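Local coordinates for protein UTP--glucose-1-phosphate uridylyltransferase (Acinetobacter baumannii, PDB 6IKX) that catalyses the transfer of a uridylyl group from UTP to alpha-D-glucose 1-phosphate, yielding UDP-glucose and diphosphate, at residues L7-L12 and I51-H56. The protein carries 1 engineered substitution. Sequence-based numbering, arbitrary orientation.
Sequences LPVAGL and IILVTH. With SO4 (sulfate ion), chain G; EDO (1,2-ethanediol), chain K.
Leu7 stands beside Leu53 and Pro8 beside Val54 in two parallel strands: Leu7 N donates to Ile52 O (2.8 Å), and Leu7 O accepts from Val54 N (3.0 Å). Val9 N adds a third backbone bond, to Val54 O (2.8 Å). Leu7 CB packs on Leu53 CD2 (4.0 Å), and Val9 CG2 touches Leu53 CB. Beyond Val9 the chains change manner of contact. The methyl of Ala10 rests on the backbone of Thr55, CB to C 3.6 Å, and Ala10 O meets His56 CB. One methyl of Leu12, CD2, sits over the centre of the His56 imidazole, 3.7 Å from the centroid and 13° off the ring normal, a CH-pi contact. His56 reaches it with CG anti to the backbone N (chi1 -173°), while ND1 is hydrogen-bonded to Ser58 OG and NE2 makes a weak hydrogen bond to Glu71 of the second subunit. On the far side of the loop a sulfate, probably from the crystallisation liquor, takes weak hydrogen bonds from the amides of Ala10 and Gly11. Pro8, Ala10, Gly11 and Leu12 bind UTP in this enzyme, and the pairing probably helps to place the start of this nucleotide-binding loop of a GT-A-type Rossmann-like domain. Leu7 also meets helix 35-44, Val9 and Leu53 share Ile62 of helix 60-65, and strand 97-102 flanks strand 50-55 beyond.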
ATOM      1  N   LEU A   7       0.200 -20.780   6.548  1.00 34.54           N
ATOM      2  CA  LEU A   7       1.400 -20.419   5.737  1.00 36.73           C
ATOM      3  C   LEU A   7       2.038 -19.241   6.436  1.00 34.60           C
ATOM      4  O   LEU A   7       1.464 -18.155   6.433  1.00 42.49           O
ATOM      5  CB  LEU A   7       1.076 -20.004   4.307  1.00 33.44           C
ATOM      6  CG  LEU A   7       0.233 -20.922   3.442  1.00 42.77           C
ATOM      7  CD1 LEU A   7       0.740 -20.926   2.007  1.00 41.66           C
ATOM      8  CD2 LEU A   7       0.116 -22.327   4.019  1.00 44.84           C
ATOM      9  N   PRO A   8       3.154 -19.416   7.154  1.00 37.07           N
ATOM     10  CA  PRO A   8       3.733 -18.318   7.927  1.00 42.96           C
ATOM     11  C   PRO A   8       4.572 -17.493   6.947  1.00 37.43           C
ATOM     12  O   PRO A   8       5.532 -18.024   6.520  1.00 42.95           O
ATOM     13  CB  PRO A   8       4.592 -19.010   9.001  1.00 39.17           C
ATOM     14  CG  PRO A   8       4.276 -20.478   8.832  1.00 43.37           C
ATOM     15  CD  PRO A   8       3.907 -20.650   7.365  1.00 41.72           C
ATOM     16  N   VAL A   9       4.122 -16.291   6.579  1.00 35.51           N
ATOM     17  CA  VAL A   9       4.705 -15.466   5.466  1.00 42.23           C
ATOM     18  C   VAL A   9       5.013 -14.035   5.971  1.00 38.22           C
ATOM     19  O   VAL A   9       4.934 -13.101   5.177  1.00 39.69           O
ATOM     20  CB  VAL A   9       3.735 -15.448   4.258  1.00 38.97           C
ATOM     21  CG1 VAL A   9       3.508 -16.833   3.666  1.00 40.58           C
ATOM     22  CG2 VAL A   9       2.405 -14.826   4.624  1.00 37.37           C
ATOM     23  N   ALA A  10       5.370 -13.852   7.242  1.00 39.55           N
ATOM     24  CA  ALA A  10       5.651 -12.524   7.846  1.00 40.25           C
ATOM     25  C   ALA A  10       7.150 -12.183   7.873  1.00 36.89           C
ATOM     26  O   ALA A  10       7.446 -11.077   8.335  1.00 43.27           O
ATOM     27  CB  ALA A  10       5.047 -12.416   9.222  1.00 37.31           C
ATOM     28  N   GLY A  11       8.063 -13.042   7.403  1.00 40.89           N
ATOM     29  CA  GLY A  11       9.515 -12.720   7.311  1.00 44.48           C
ATOM     30  C   GLY A  11       9.759 -11.432   6.531  1.00 46.10           C
ATOM     31  O   GLY A  11       8.819 -11.033   5.855  1.00 53.74           O
ATOM     32  N   LEU A  12      10.922 -10.762   6.637  1.00 45.13           N
ATOM     33  CA  LEU A  12      11.232  -9.546   5.810  1.00 45.87           C
ATOM     34  C   LEU A  12      12.115  -9.889   4.612  1.00 50.72           C
ATOM     35  O   LEU A  12      12.463  -8.958   3.831  1.00 54.21           O
ATOM     36  CB  LEU A  12      11.894  -8.479   6.673  1.00 49.59           C
ATOM     37  CG  LEU A  12      11.073  -8.043   7.875  1.00 51.92           C
ATOM     38  CD1 LEU A  12      11.532  -6.690   8.373  1.00 57.33           C
ATOM     39  CD2 LEU A  12       9.594  -8.002   7.544  1.00 53.43           C
ATOM     40  N   ILE A  51      -6.780 -21.423   3.656  1.00 45.28           N
ATOM     41  CA  ILE A  51      -5.369 -20.941   3.622  1.00 39.90           C
ATOM     42  C   ILE A  51      -5.257 -19.845   4.676  1.00 40.94           C
ATOM     43  O   ILE A  51      -5.940 -18.828   4.557  1.00 50.51           O
ATOM     44  CB  ILE A  51      -4.974 -20.492   2.204  1.00 45.20           C
ATOM     45  CG1 ILE A  51      -4.935 -21.688   1.244  1.00 48.57           C
ATOM     46  CG2 ILE A  51      -3.636 -19.752   2.199  1.00 45.85           C
ATOM     47  CD1 ILE A  51      -3.997 -22.791   1.689  1.00 47.86           C
ATOM     48  N   ILE A  52      -4.499 -20.085   5.738  1.00 42.46           N
ATOM     49  CA  ILE A  52      -4.342 -19.109   6.856  1.00 38.57           C
ATOM     50  C   ILE A  52      -2.960 -18.477   6.724  1.00 39.53           C
ATOM     51  O   ILE A  52      -1.989 -19.131   7.151  1.00 42.87           O
ATOM     52  CB  ILE A  52      -4.546 -19.790   8.219  1.00 41.17           C
ATOM     53  CG1 ILE A  52      -5.832 -20.623   8.222  1.00 42.77           C
ATOM     54  CG2 ILE A  52      -4.529 -18.756   9.348  1.00 43.45           C
ATOM     55  CD1 ILE A  52      -6.055 -21.438   9.477  1.00 46.98           C
ATOM     56  N   LEU A  53      -2.876 -17.301   6.090  1.00 37.46           N
ATOM     57  CA  LEU A  53      -1.597 -16.548   5.903  1.00 38.30           C
ATOM     58  C   LEU A  53      -1.264 -15.831   7.228  1.00 41.97           C
ATOM     59  O   LEU A  53      -2.077 -14.999   7.645  1.00 37.98           O
ATOM     60  CB  LEU A  53      -1.776 -15.495   4.793  1.00 33.91           C
ATOM     61  CG  LEU A  53      -2.153 -15.995   3.408  1.00 32.76           C
ATOM     62  CD1 LEU A  53      -2.326 -14.844   2.451  1.00 40.19           C
ATOM     63  CD2 LEU A  53      -1.129 -16.949   2.862  1.00 34.56           C
ATOM     64  N   VAL A  54      -0.151 -16.132   7.891  1.00 42.57           N
ATOM     65  CA  VAL A  54       0.318 -15.313   9.045  1.00 39.22           C
ATOM     66  C   VAL A  54       1.232 -14.255   8.447  1.00 40.87           C
ATOM     67  O   VAL A  54       2.311 -14.627   7.924  1.00 38.11           O
ATOM     68  CB  VAL A  54       1.026 -16.155  10.124  1.00 39.42           C
ATOM     69  CG1 VAL A  54       1.354 -15.338  11.352  1.00 38.17           C
ATOM     70  CG2 VAL A  54       0.172 -17.325  10.541  1.00 43.61           C
ATOM     71  N   THR A  55       0.821 -12.992   8.478  1.00 39.15           N
ATOM     72  CA  THR A  55       1.468 -12.005   7.577  1.00 44.36           C
ATOM     73  C   THR A  55       2.004 -10.764   8.316  1.00 40.67           C
ATOM     74  O   THR A  55       1.870 -10.595   9.530  1.00 41.42           O
ATOM     75  CB  THR A  55       0.536 -11.717   6.382  1.00 46.84           C
ATOM     76  OG1 THR A  55       1.358 -11.227   5.319  1.00 48.06           O
ATOM     77  CG2 THR A  55      -0.607 -10.775   6.686  1.00 43.14           C
ATOM     78  N   HIS A  56       2.694  -9.955   7.550  1.00 46.89           N
ATOM     79  CA  HIS A  56       3.310  -8.675   7.950  1.00 41.92           C
ATOM     80  C   HIS A  56       2.597  -7.576   7.176  1.00 40.90           C
ATOM     81  O   HIS A  56       2.207  -7.838   5.984  1.00 38.33           O
ATOM     82  CB  HIS A  56       4.812  -8.762   7.663  1.00 41.49           C
ATOM     83  CG  HIS A  56       5.613  -7.614   8.150  1.00 43.84           C
ATOM     84  ND1 HIS A  56       6.113  -6.657   7.290  1.00 50.50           N
ATOM     85  CD2 HIS A  56       6.011  -7.270   9.386  1.00 45.88           C
ATOM     86  CE1 HIS A  56       6.791  -5.765   7.981  1.00 48.31           C
ATOM     87  NE2 HIS A  56       6.742  -6.122   9.272  1.00 45.86           N
TER
HETATM   88  S   SO4 G 305       7.763 -16.021   9.634  1.00134.16           S
HETATM   89  O1  SO4 G 305       8.197 -15.698   8.291  1.00119.69           O
HETATM   90  O2  SO4 G 305       6.317 -15.978   9.678  1.00112.36           O
HETATM   91  O3  SO4 G 305       8.295 -15.065  10.572  1.00133.36           O
HETATM   92  O4  SO4 G 305       8.239 -17.332  10.001  1.00 97.80           O
HETATM   93  C1  EDO K 309      11.100  -6.251   3.910  1.00 65.27           C
HETATM   94  O1  EDO K 309      11.698  -6.823   2.700  1.00 56.72           O
HETATM   95  C2  EDO K 309      10.110  -5.117   3.819  1.00 55.72           C
HETATM   96  O2  EDO K 309       9.897  -4.415   5.064  1.00 58.91           O